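Local coordinates for protein DNA polymerase (Bacillus phage phi29, PDB 2PYJ) that copies viral DNA by protein-primed, strand-displacing synthesis with high processivity and fidelity, and proofreads it with a 3'-5' exonuclease, at residues Asn31-Ser36 with Ala176-Phe181; Ser122-Pro127 with Arg187-Ser192; Glu239-Glu244 with Phe489-Tyr494. The protein carries 2 engineered substitutions. All coordinates share one frame; numbering follows the deposited sequence.

Contact 1: residues Asn31-Ser36 with Ala176-Phe181; sequences NIEDHS and ALLIQF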
loop_
_atom_site.group_PDB
_atom_site.type_symbol
_atom_site.label_atom_id
_atom_site.label_comp_id
_atom_site.label_asym_id
_atom_site.label_seq_id
_atom_site.Cartn_x
_atom_site.Cartn_y
_atom_site.Cartn_z
ATOM N N ASN G 31 12.991 -19.291 -18.423
ATOM C CA ASN G 31 12.124 -18.685 -19.441
ATOM C C ASN G 31 10.666 -18.918 -19.023
ATOM O O ASN G 31 10.262 -20.062 -18.824
ATOM C CB ASN G 31 12.432 -19.315 -20.820
ATOM C CG ASN G 31 11.840 -18.534 -22.004
ATOM O OD1 ASN G 31 12.416 -18.533 -23.096
ATOM N ND2 ASN G 31 10.694 -17.907 -21.808
ATOM N N ILE G 32 9.887 -17.842 -18.878
ATOM C CA ILE G 32 8.483 -17.916 -18.433
ATOM C C ILE G 32 7.592 -18.633 -19.474
ATOM O O ILE G 32 6.571 -19.232 -19.142
ATOM C CB ILE G 32 7.933 -16.477 -18.117
ATOM C CG1 ILE G 32 8.636 -15.895 -16.877
ATOM C CG2 ILE G 32 6.424 -16.492 -17.886
ATOM C CD1 ILE G 32 8.459 -14.392 -16.707
ATOM N N GLU G 33 7.993 -18.534 -20.739
ATOM C CA GLU G 33 7.270 -19.163 -21.846
ATOM C C GLU G 33 7.883 -20.504 -22.290
ATOM O O GLU G 33 7.398 -21.133 -23.237
ATOM C CB GLU G 33 7.199 -18.202 -23.020
ATOM C CG GLU G 33 6.374 -16.961 -22.739
ATOM C CD GLU G 33 6.433 -15.971 -23.873
ATOM O OE1 GLU G 33 5.418 -15.820 -24.585
ATOM O OE2 GLU G 33 7.504 -15.353 -24.065
ATOM N N ASP G 34 8.939 -20.936 -21.605
ATOM C CA ASP G 34 9.581 -22.227 -21.894
ATOM C C ASP G 34 10.430 -22.690 -20.707
ATOM O O ASP G 34 11.600 -22.335 -20.600
ATOM C CB ASP G 34 10.444 -22.129 -23.159
ATOM C CG ASP G 34 11.078 -23.457 -23.546
ATOM O OD1 ASP G 34 10.716 -24.501 -22.955
ATOM O OD2 ASP G 34 11.940 -23.456 -24.453
ATOM N N HIS G 35 9.838 -23.506 -19.835
ATOM C CA HIS G 35 10.507 -23.933 -18.589
ATOM C C HIS G 35 11.768 -24.764 -18.815
ATOM O O HIS G 35 12.629 -24.827 -17.935
ATOM C CB HIS G 35 9.547 -24.702 -17.686
ATOM C CG HIS G 35 8.369 -23.898 -17.237
ATOM N ND1 HIS G 35 7.212 -24.479 -16.761
ATOM C CD2 HIS G 35 8.159 -22.561 -17.210
ATOM C CE1 HIS G 35 6.346 -23.531 -16.451
ATOM N NE2 HIS G 35 6.895 -22.360 -16.715
ATOM N N SER G 36 11.869 -25.404 -19.987
ATOM C CA SER G 36 13.058 -26.181 -20.356
ATOM C C SER G 36 14.297 -25.290 -20.474
ATOM O O SER G 36 15.422 -25.751 -20.252
ATOM C CB SER G 36 12.825 -26.954 -21.662
ATOM O OG SER G 36 12.823 -26.091 -22.787
ATOM N N ALA G 176 2.836 -18.229 -12.316
ATOM C CA ALA G 176 1.882 -17.208 -11.868
ATOM C C ALA G 176 1.889 -15.974 -12.759
ATOM O O ALA G 176 0.834 -15.447 -13.087
ATOM C CB ALA G 176 2.167 -16.808 -10.432
ATOM N N LEU G 177 3.083 -15.498 -13.126
ATOM C CA LEU G 177 3.212 -14.366 -14.045
ATOM C C LEU G 177 2.559 -14.670 -15.392
ATOM O O LEU G 177 1.878 -13.813 -15.948
ATOM C CB LEU G 177 4.682 -13.979 -14.258
ATOM C CG LEU G 177 5.393 -13.192 -13.147
ATOM C CD1 LEU G 177 6.876 -13.071 -13.475
ATOM C CD2 LEU G 177 4.752 -11.798 -12.913
ATOM N N LEU G 178 2.764 -15.888 -15.905
ATOM C CA LEU G 178 2.179 -16.291 -17.193
ATOM C C LEU G 178 0.648 -16.370 -17.112
ATOM O O LEU G 178 -0.045 -15.987 -18.055
ATOM C CB LEU G 178 2.758 -17.620 -17.689
ATOM C CG LEU G 178 2.351 -18.006 -19.117
ATOM C CD1 LEU G 178 2.834 -16.973 -20.149
ATOM C CD2 LEU G 178 2.860 -19.395 -19.471
ATOM N N ILE G 179 0.133 -16.870 -15.988
ATOM C CA ILE G 179 -1.316 -16.881 -15.741
ATOM C C ILE G 179 -1.891 -15.457 -15.864
ATOM O O ILE G 179 -2.914 -15.247 -16.522
ATOM C CB ILE G 179 -1.662 -17.519 -14.360
ATOM C CG1 ILE G 179 -1.591 -19.049 -14.454
ATOM C CG2 ILE G 179 -3.054 -17.108 -13.895
ATOM C CD1 ILE G 179 -1.441 -19.756 -13.104
ATOM N N GLN G 180 -1.208 -14.489 -15.251
ATOM C CA GLN G 180 -1.635 -13.091 -15.302
ATOM C C GLN G 180 -1.432 -12.495 -16.708
ATOM O O GLN G 180 -2.310 -11.801 -17.221
ATOM C CB GLN G 180 -0.904 -12.251 -14.240
ATOM C CG GLN G 180 -1.044 -12.758 -12.774
ATOM C CD GLN G 180 -2.483 -12.768 -12.254
ATOM O OE1 GLN G 180 -3.219 -13.734 -12.453
ATOM N NE2 GLN G 180 -2.873 -11.697 -11.558
ATOM N N PHE G 181 -0.283 -12.777 -17.330
ATOM C CA PHE G 181 -0.015 -12.298 -18.706
ATOM C C PHE G 181 -1.108 -12.716 -19.685
ATOM O O PHE G 181 -1.579 -11.901 -20.480
ATOM C CB PHE G 181 1.350 -12.783 -19.219
ATOM C CG PHE G 181 2.548 -12.158 -18.510
ATOM C CD1 PHE G 181 3.802 -12.741 -18.620
ATOM C CD2 PHE G 181 2.420 -11.002 -17.735
ATOM C CE1 PHE G 181 4.918 -12.174 -17.977
ATOM C CE2 PHE G 181 3.521 -10.446 -17.091
ATOM C CZ PHE G 181 4.773 -11.037 -17.215
#
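In the conformer of Ile-32 described here, one of two modelled, CG1 lies anti to the carbonyl carbon (chi1 -68°) and the chain runs on extended, a setting that carries Ile-32 CD1 to Leu-177 while the CG2 branch, anti to the backbone N, drops onto Leu-178. Leu-178 answers with CG anti to its own backbone N (chi1 -172°), which lays CD1 and CD2 beside the turn.

Ile-32 therefore touches the helix with both branches. Ile-32 CG2 rests 3.8 Å from Leu-178 CB, the two side chains running antiparallel alongside each other. Ile-32 CD1 meets Leu-177 CD1 at a slant, also at 3.8 Å. A looser contact of 4.4 Å joins Ile-32 CD1 to CE1 of the Phe-181 ring. The backbone takes part as well, since Leu-178 CD2 lies 3.7 Å from Ile-32 O. A beta-branched isoleucine suits this place because its two arms can engage successive residues of the helix. Glu-33, next in the turn, merely lays the aliphatic CG 4.4 Å from Leu-178 CD1, and as an exposed residue it can keep its charge in water.

No hydrogen bond crosses the contact; it is held by apolar packing alone. The turn has its own framework, a type I beta turn from Asn-31 to Asp-34 closed by a weak bond of 3.2 Å from Asp-34 N to Asn-31 O.

That turn connects strands 24-31 and 34-41, a hairpin at one edge of the mixed sheet of the exonuclease region. Met-8 of strand 8-15 touches Ile-32, Glu-33 and Phe-181, joining turn, sheet and helix. The helix is the last part of 160-182, whose preceding turns meet His-35 through Gln-171 and Glu-175.

Contact 2: residues Ser122-Pro127 with Arg187-Ser192; sequences SLKKLP and RMTAGS. With nucleotides of chain B.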
loop_
_atom_site.group_PDB
_atom_site.type_symbol
_atom_site.label_atom_id
_atom_site.label_comp_id
_atom_site.label_asym_id
_atom_site.label_seq_id
_atom_site.Cartn_x
_atom_site.Cartn_y
_atom_site.Cartn_z
ATOM N N SER G 122 8.552 -8.751 -9.587
ATOM C CA SER G 122 7.309 -9.558 -9.645
ATOM C C SER G 122 6.430 -9.326 -8.402
ATOM O O SER G 122 5.223 -9.578 -8.430
ATOM C CB SER G 122 7.592 -11.055 -9.872
ATOM O OG SER G 122 8.307 -11.622 -8.806
ATOM N N LEU G 123 7.040 -8.816 -7.327
ATOM C CA LEU G 123 6.308 -8.500 -6.092
ATOM C C LEU G 123 5.305 -7.351 -6.293
ATOM O O LEU G 123 4.328 -7.227 -5.543
ATOM C CB LEU G 123 7.286 -8.156 -4.965
ATOM C CG LEU G 123 6.807 -8.272 -3.520
ATOM C CD1 LEU G 123 6.478 -9.706 -3.154
ATOM C CD2 LEU G 123 7.861 -7.694 -2.553
ATOM N N LYS G 124 5.545 -6.512 -7.301
ATOM C CA LYS G 124 4.632 -5.414 -7.631
ATOM C C LYS G 124 3.353 -5.913 -8.318
ATOM O O LYS G 124 2.330 -5.215 -8.315
ATOM C CB LYS G 124 5.337 -4.371 -8.513
ATOM C CG LYS G 124 6.510 -3.629 -7.846
ATOM C CD LYS G 124 6.077 -2.717 -6.699
ATOM C CE LYS G 124 7.283 -1.968 -6.106
ATOM N NZ LYS G 124 8.257 -2.887 -5.443
ATOM N N LYS G 125 3.431 -7.110 -8.908
ATOM C CA LYS G 125 2.294 -7.784 -9.547
ATOM C C LYS G 125 1.666 -8.824 -8.624
ATOM O O LYS G 125 0.456 -9.055 -8.677
ATOM C CB LYS G 125 2.748 -8.487 -10.841
ATOM C CG LYS G 125 3.254 -7.536 -11.924
ATOM C CD LYS G 125 3.480 -8.252 -13.250
ATOM C CE LYS G 125 2.180 -8.625 -13.927
ATOM N NZ LYS G 125 1.377 -7.435 -14.256
ATOM N N LEU G 126 2.509 -9.457 -7.805
ATOM C CA LEU G 126 2.123 -10.574 -6.938
ATOM C C LEU G 126 2.707 -10.366 -5.537
ATOM O O LEU G 126 3.713 -10.999 -5.160
ATOM C CB LEU G 126 2.637 -11.885 -7.520
ATOM C CG LEU G 126 2.207 -12.284 -8.937
ATOM C CD1 LEU G 126 3.180 -13.318 -9.518
ATOM C CD2 LEU G 126 0.782 -12.809 -8.954
ATOM N N PRO G 127 2.098 -9.464 -4.754
ATOM C CA PRO G 127 2.669 -9.075 -3.460
ATOM C C PRO G 127 2.406 -10.092 -2.330
ATOM O O PRO G 127 1.801 -9.753 -1.318
ATOM C CB PRO G 127 1.970 -7.743 -3.178
ATOM C CG PRO G 127 0.644 -7.902 -3.806
ATOM C CD PRO G 127 0.845 -8.740 -5.036
ATOM N N ARG G 187 1.173 -5.313 -17.434
ATOM C CA ARG G 187 1.894 -4.104 -17.027
ATOM C C ARG G 187 2.855 -4.433 -15.890
ATOM O O ARG G 187 2.773 -5.507 -15.296
ATOM C CB ARG G 187 0.917 -3.007 -16.596
ATOM C CG ARG G 187 -0.189 -2.713 -17.617
ATOM C CD ARG G 187 0.235 -1.731 -18.653
ATOM N NE ARG G 187 0.219 -0.360 -18.144
ATOM C CZ ARG G 187 0.338 0.727 -18.897
ATOM N NH1 ARG G 187 0.459 0.625 -20.217
ATOM N NH2 ARG G 187 0.330 1.926 -18.330
ATOM N N MET G 188 3.753 -3.507 -15.575
ATOM C CA MET G 188 4.832 -3.811 -14.624
ATOM C C MET G 188 4.342 -3.878 -13.163
ATOM O O MET G 188 5.035 -4.416 -12.307
ATOM C CB MET G 188 6.042 -2.853 -14.800
ATOM C CG MET G 188 6.013 -1.551 -13.997
ATOM S SD MET G 188 7.617 -0.678 -13.970
ATOM C CE MET G 188 7.690 -0.018 -15.643
ATOM N N THR G 189 3.144 -3.343 -12.895
ATOM C CA THR G 189 2.546 -3.388 -11.549
ATOM C C THR G 189 1.044 -3.676 -11.603
ATOM O O THR G 189 0.387 -3.418 -12.622
ATOM C CB THR G 189 2.739 -2.050 -10.770
ATOM O OG1 THR G 189 1.922 -1.020 -11.358
ATOM C CG2 THR G 189 4.213 -1.604 -10.752
ATOM N N ALA G 190 0.513 -4.190 -10.489
ATOM C CA ALA G 190 -0.950 -4.315 -10.275
ATOM C C ALA G 190 -1.705 -2.997 -10.514
ATOM O O ALA G 190 -2.695 -2.964 -11.231
ATOM C CB ALA G 190 -1.237 -4.829 -8.858
ATOM N N GLY G 191 -1.231 -1.926 -9.884
ATOM C CA GLY G 191 -1.807 -0.592 -10.037
ATOM C C GLY G 191 -1.865 -0.109 -11.476
ATOM O O GLY G 191 -2.849 0.504 -11.900
ATOM N N SER G 192 -0.804 -0.381 -12.224
ATOM C CA SER G 192 -0.733 -0.014 -13.623
ATOM C C SER G 192 -1.740 -0.799 -14.476
ATOM O O SER G 192 -2.372 -0.226 -15.383
ATOM C CB SER G 192 0.676 -0.222 -14.154
ATOM O OG SER G 192 0.775 0.275 -15.470
ATOM P P DC B 4 2.663 1.844 -9.655
ATOM O OP1 DC B 4 2.674 0.841 -8.567
ATOM O OP2 DC B 4 2.198 1.478 -10.993
ATOM O "O5'" DC B 4 1.875 3.169 -9.267
ATOM C "C5'" DC B 4 1.925 3.726 -7.999
ATOM C "C4'" DC B 4 0.528 4.189 -7.674
ATOM O "O4'" DC B 4 -0.364 3.034 -7.661
ATOM C "C3'" DC B 4 0.409 4.845 -6.327
ATOM O "O3'" DC B 4 0.682 6.246 -6.458
ATOM C "C2'" DC B 4 -1.039 4.554 -5.987
ATOM C "C1'" DC B 4 -1.295 3.176 -6.609
ATOM N N1 DC B 4 -1.178 2.065 -5.591
ATOM C C2 DC B 4 -2.141 2.003 -4.567
ATOM O O2 DC B 4 -3.054 2.829 -4.518
ATOM N N3 DC B 4 -2.055 1.029 -3.645
ATOM C C4 DC B 4 -1.075 0.139 -3.684
ATOM N N4 DC B 4 -1.067 -0.779 -2.722
ATOM C C5 DC B 4 -0.077 0.166 -4.711
ATOM C C6 DC B 4 -0.163 1.139 -5.629
ATOM P P DA B 3 3.592 2.664 -15.118
ATOM O OP1 DA B 3 3.189 1.260 -15.384
ATOM O OP2 DA B 3 2.654 3.779 -15.415
ATOM O "O5'" DA B 3 4.034 2.812 -13.610
ATOM C "C5'" DA B 3 4.836 1.811 -12.972
ATOM C "C4'" DA B 3 5.530 2.369 -11.743
ATOM O "O4'" DA B 3 6.539 3.296 -12.182
ATOM C "C3'" DA B 3 4.649 3.160 -10.783
ATOM O "O3'" DA B 3 4.184 2.343 -9.736
ATOM C "C2'" DA B 3 5.573 4.247 -10.237
ATOM C "C1'" DA B 3 6.554 4.463 -11.370
ATOM N N9 DA B 3 6.252 5.568 -12.280
ATOM C C8 DA B 3 5.035 5.920 -12.818
ATOM N N7 DA B 3 5.090 6.943 -13.636
ATOM C C5 DA B 3 6.436 7.286 -13.639
ATOM C C6 DA B 3 7.170 8.297 -14.306
ATOM N N6 DA B 3 6.609 9.184 -15.135
ATOM N N1 DA B 3 8.516 8.360 -14.090
ATOM C C2 DA B 3 9.081 7.469 -13.257
ATOM N N3 DA B 3 8.491 6.478 -12.571
ATOM C C4 DA B 3 7.164 6.440 -12.812
#
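Lys-125 and Arg-187 make the shortest polar link between the segments: Lys-125 NZ donates to Arg-187 O at 2.6 Å. The lysine chain, bent at chi3 (72°) and again at chi4, curls its ammonium group back to the carbonyl, where Asp-193 adds a salt bridge and Leu-185 O a further hydrogen bond. A long, flexible side chain suits this place, since the buried charge is gripped by three oxygens. Next to it, Ala-190 N donates to Lys-124 O at 3.0 Å, almost perfectly straight at 178°.

The DNA side is built on two hydroxyls. Thr-189 is the N-cap of the following helix, its OG1 accepting from Ser-192 N at 2.9 Å. Thr-189 OG1 also donates to OP2 of DC4 of chain B at 2.5 Å, so one hydroxyl both caps the helix and holds a phosphate. Ser-192 OG donates to OP1 of DA3 of chain B at 2.6 Å and receives Arg-187 NE at 2.8 Å. The guanidinium is thereby anchored beside that phosphate, and its positive charge may partly balance the phosphate's.

Lys-124 CB lies 3.7 Å from Thr-189 CG2 before its charged end turns off to Asp-121, while Met-188 places CG 3.7 Å from C5' of DA3 of chain B. Gly-191, without a side chain, suits the start of a helix passing close to the sugar of DC4 of chain B.

Residues 122-127, between strand 113-121 and helix 130-137, carry Ser-122 and Leu-123, which bind single-stranded DNA and are essential for 3'-5' exonucleolysis; 190-192 open helix 190-202. Pro-127 and Ala-190 both lean on Leu-384 of helix 376-393, a residue probably involved in positioning the templating nucleotide, so the contact borders exonuclease and polymerization regions.

Contact 3: residues Glu239-Glu244 with Phe489-Tyr494; sequences EKEIGE and FKRAKY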
loop_
_atom_site.group_PDB
_atom_site.type_symbol
_atom_site.label_atom_id
_atom_site.label_comp_id
_atom_site.label_asym_id
_atom_site.label_seq_id
_atom_site.Cartn_x
_atom_site.Cartn_y
_atom_site.Cartn_z
ATOM N N GLU G 239 -6.058 3.006 26.764
ATOM C CA GLU G 239 -5.278 2.223 27.750
ATOM C C GLU G 239 -6.082 1.619 28.942
ATOM O O GLU G 239 -5.576 1.512 30.057
ATOM C CB GLU G 239 -4.042 3.023 28.220
ATOM C CG GLU G 239 -4.321 4.452 28.698
ATOM C CD GLU G 239 -3.118 5.368 28.565
ATOM O OE1 GLU G 239 -3.250 6.429 27.918
ATOM O OE2 GLU G 239 -2.039 5.030 29.105
ATOM N N LYS G 240 -7.321 1.212 28.672
ATOM C CA LYS G 240 -8.179 0.529 29.653
ATOM C C LYS G 240 -8.298 -0.936 29.265
ATOM O O LYS G 240 -8.244 -1.264 28.079
ATOM C CB LYS G 240 -9.589 1.164 29.670
ATOM C CG LYS G 240 -9.945 1.939 30.931
ATOM C CD LYS G 240 -9.471 3.389 30.903
ATOM C CE LYS G 240 -9.889 4.121 32.197
ATOM N NZ LYS G 240 -9.388 5.526 32.270
ATOM N N GLU G 241 -8.460 -1.827 30.243
ATOM C CA GLU G 241 -8.795 -3.209 29.904
ATOM C C GLU G 241 -10.290 -3.295 29.649
ATOM O O GLU G 241 -11.104 -3.040 30.546
ATOM C CB GLU G 241 -8.373 -4.222 30.967
ATOM C CG GLU G 241 -8.692 -5.679 30.520
ATOM C CD GLU G 241 -8.181 -6.757 31.462
ATOM O OE1 GLU G 241 -8.403 -7.947 31.152
ATOM O OE2 GLU G 241 -7.565 -6.429 32.503
ATOM N N ILE G 242 -10.632 -3.662 28.421
ATOM C CA ILE G 242 -12.007 -3.736 27.968
ATOM C C ILE G 242 -12.481 -5.188 28.017
ATOM O O ILE G 242 -11.689 -6.113 27.842
ATOM C CB ILE G 242 -12.134 -3.151 26.535
ATOM C CG1 ILE G 242 -11.853 -1.643 26.575
ATOM C CG2 ILE G 242 -13.513 -3.441 25.936
ATOM C CD1 ILE G 242 -11.602 -1.025 25.238
ATOM N N GLY G 243 -13.774 -5.374 28.284
ATOM C CA GLY G 243 -14.384 -6.702 28.293
ATOM C C GLY G 243 -14.860 -7.080 26.904
ATOM O O GLY G 243 -14.165 -6.839 25.908
ATOM N N GLU G 244 -16.054 -7.664 26.830
ATOM C CA GLU G 244 -16.612 -8.105 25.547
ATOM C C GLU G 244 -16.848 -6.944 24.570
ATOM O O GLU G 244 -17.136 -5.817 24.976
ATOM C CB GLU G 244 -17.901 -8.890 25.756
ATOM C CG GLU G 244 -17.685 -10.219 26.455
ATOM C CD GLU G 244 -18.925 -11.078 26.479
ATOM O OE1 GLU G 244 -20.052 -10.527 26.424
ATOM O OE2 GLU G 244 -18.774 -12.310 26.555
ATOM N N PHE G 489 -14.848 -10.141 20.471
ATOM C CA PHE G 489 -13.742 -10.405 21.407
ATOM C C PHE G 489 -14.191 -10.495 22.867
ATOM O O PHE G 489 -15.202 -9.909 23.259
ATOM C CB PHE G 489 -12.580 -9.406 21.205
ATOM C CG PHE G 489 -12.962 -7.951 21.336
ATOM C CD1 PHE G 489 -13.190 -7.377 22.590
ATOM C CD2 PHE G 489 -13.039 -7.139 20.211
ATOM C CE1 PHE G 489 -13.520 -6.025 22.712
ATOM C CE2 PHE G 489 -13.359 -5.781 20.325
ATOM C CZ PHE G 489 -13.598 -5.224 21.580
ATOM N N LYS G 490 -13.446 -11.272 23.649
ATOM C CA LYS G 490 -13.729 -11.485 25.062
ATOM C C LYS G 490 -13.140 -10.343 25.883
ATOM O O LYS G 490 -13.724 -9.911 26.873
ATOM C CB LYS G 490 -13.141 -12.830 25.509
ATOM C CG LYS G 490 -13.471 -13.248 26.947
ATOM C CD LYS G 490 -13.066 -14.699 27.190
ATOM C CE LYS G 490 -13.381 -15.149 28.604
ATOM N NZ LYS G 490 -13.075 -16.598 28.807
ATOM N N ARG G 491 -11.965 -9.876 25.469
ATOM C CA ARG G 491 -11.322 -8.705 26.064
ATOM C C ARG G 491 -10.401 -8.027 25.049
ATOM O O ARG G 491 -10.019 -8.631 24.033
ATOM C CB ARG G 491 -10.552 -9.061 27.353
ATOM C CG ARG G 491 -9.493 -10.148 27.208
ATOM C CD ARG G 491 -8.599 -10.201 28.438
ATOM N NE ARG G 491 -7.513 -11.167 28.275
ATOM C CZ ARG G 491 -6.499 -11.328 29.123
ATOM N NH1 ARG G 491 -6.409 -10.590 30.223
ATOM N NH2 ARG G 491 -5.567 -12.230 28.862
ATOM N N ALA G 492 -10.080 -6.765 25.322
ATOM C CA ALA G 492 -9.230 -5.958 24.442
ATOM C C ALA G 492 -8.505 -4.875 25.225
ATOM O O ALA G 492 -8.843 -4.593 26.379
ATOM C CB ALA G 492 -10.054 -5.333 23.321
ATOM N N LYS G 493 -7.494 -4.283 24.587
ATOM C CA LYS G 493 -6.773 -3.147 25.145
ATOM C C LYS G 493 -6.222 -2.292 23.997
ATOM O O LYS G 493 -5.556 -2.802 23.096
ATOM C CB LYS G 493 -5.654 -3.623 26.082
ATOM C CG LYS G 493 -4.977 -2.506 26.874
ATOM C CD LYS G 493 -4.522 -2.957 28.278
ATOM C CE LYS G 493 -3.634 -4.207 28.253
ATOM N NZ LYS G 493 -2.519 -4.085 27.270
ATOM N N TYR G 494 -6.534 -1.001 24.039
ATOM C CA TYR G 494 -6.177 -0.054 22.990
ATOM C C TYR G 494 -5.280 0.995 23.600
ATOM O O TYR G 494 -5.714 1.752 24.470
ATOM C CB TYR G 494 -7.437 0.608 22.418
ATOM C CG TYR G 494 -8.349 -0.331 21.668
ATOM C CD1 TYR G 494 -9.209 -1.195 22.354
ATOM C CD2 TYR G 494 -8.358 -0.362 20.267
ATOM C CE1 TYR G 494 -10.046 -2.062 21.671
ATOM C CE2 TYR G 494 -9.195 -1.228 19.579
ATOM C CZ TYR G 494 -10.035 -2.078 20.293
ATOM O OH TYR G 494 -10.854 -2.939 19.627
HETATM O O HOH W 1 -8.407 -0.036 25.927
#
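Backbone bonds between Ile-242 and Ala-492 form an antiparallel hydrogen-bonded pair: Ile-242 N to Ala-492 O at 2.9 Å, and Ala-492 N to Ile-242 O at 3.1 Å. Further along, Glu-239 N donates to Tyr-494 O at 2.6 Å. Between these points a water bridges the strands, accepting from Tyr-494 N at 2.8 Å and donating to Lys-240 O. At the other end CA-H...O contacts take over, as from Arg-491 CA to Gly-243 O at 3.4 Å.

One salt bridge crosses the strands, with a long, weak hydrogen bond: extended Glu-241 brings OE1 to the edge of the Arg-491 guanidinium, 3.4 Å from Arg-491 NH1, while the stronger partner of that arginine is Asp-503.

Apolar groups gather around Ile-242. Ile-242 CD1 approaches CD1 of the Tyr-494 ring at 3.8 Å, the side chains crossing near a right angle, and Ile-242 CG2 reaches the edge of Phe-489, 4.1 Å from CE1. The small CB of Ala-492 lies over one face of the Phe-489 ring, on the same side of the sheet as Ile-242.

Strand 241-250, which contains the magnesium ligand Asp-249, thus pairs with 491-496 in an antiparallel sheet; 499-506 lies beyond, where Tyr-500 stacks on Tyr-494.

Overall arrangement
Contacts 1 and 2 are neighbours, their centres about 15 Å apart, and their segments alternate along the chain: 31-36, 122-127, 176-181, 187-192. Helix 160-182 connects them, with Leu-177 CD2 lying 3.8 Å from Lys-125 CD, and helix 190-202 follows it. Together they tie an outer hairpin of the exonuclease sheet to the ssDNA-binding loop 122-127 and the phosphate-binding start of helix 190-202. Contact 3 comes later, in the antiparallel sheet of the polymerization region, its centre about 49 Å from that of contact 1 and 39 Å from that of contact 2. Contacts 1 and 3 stand on opposite sides of the chain's centre, consistent with the exonuclease and polymerization regions occupying different parts of the polypeptide.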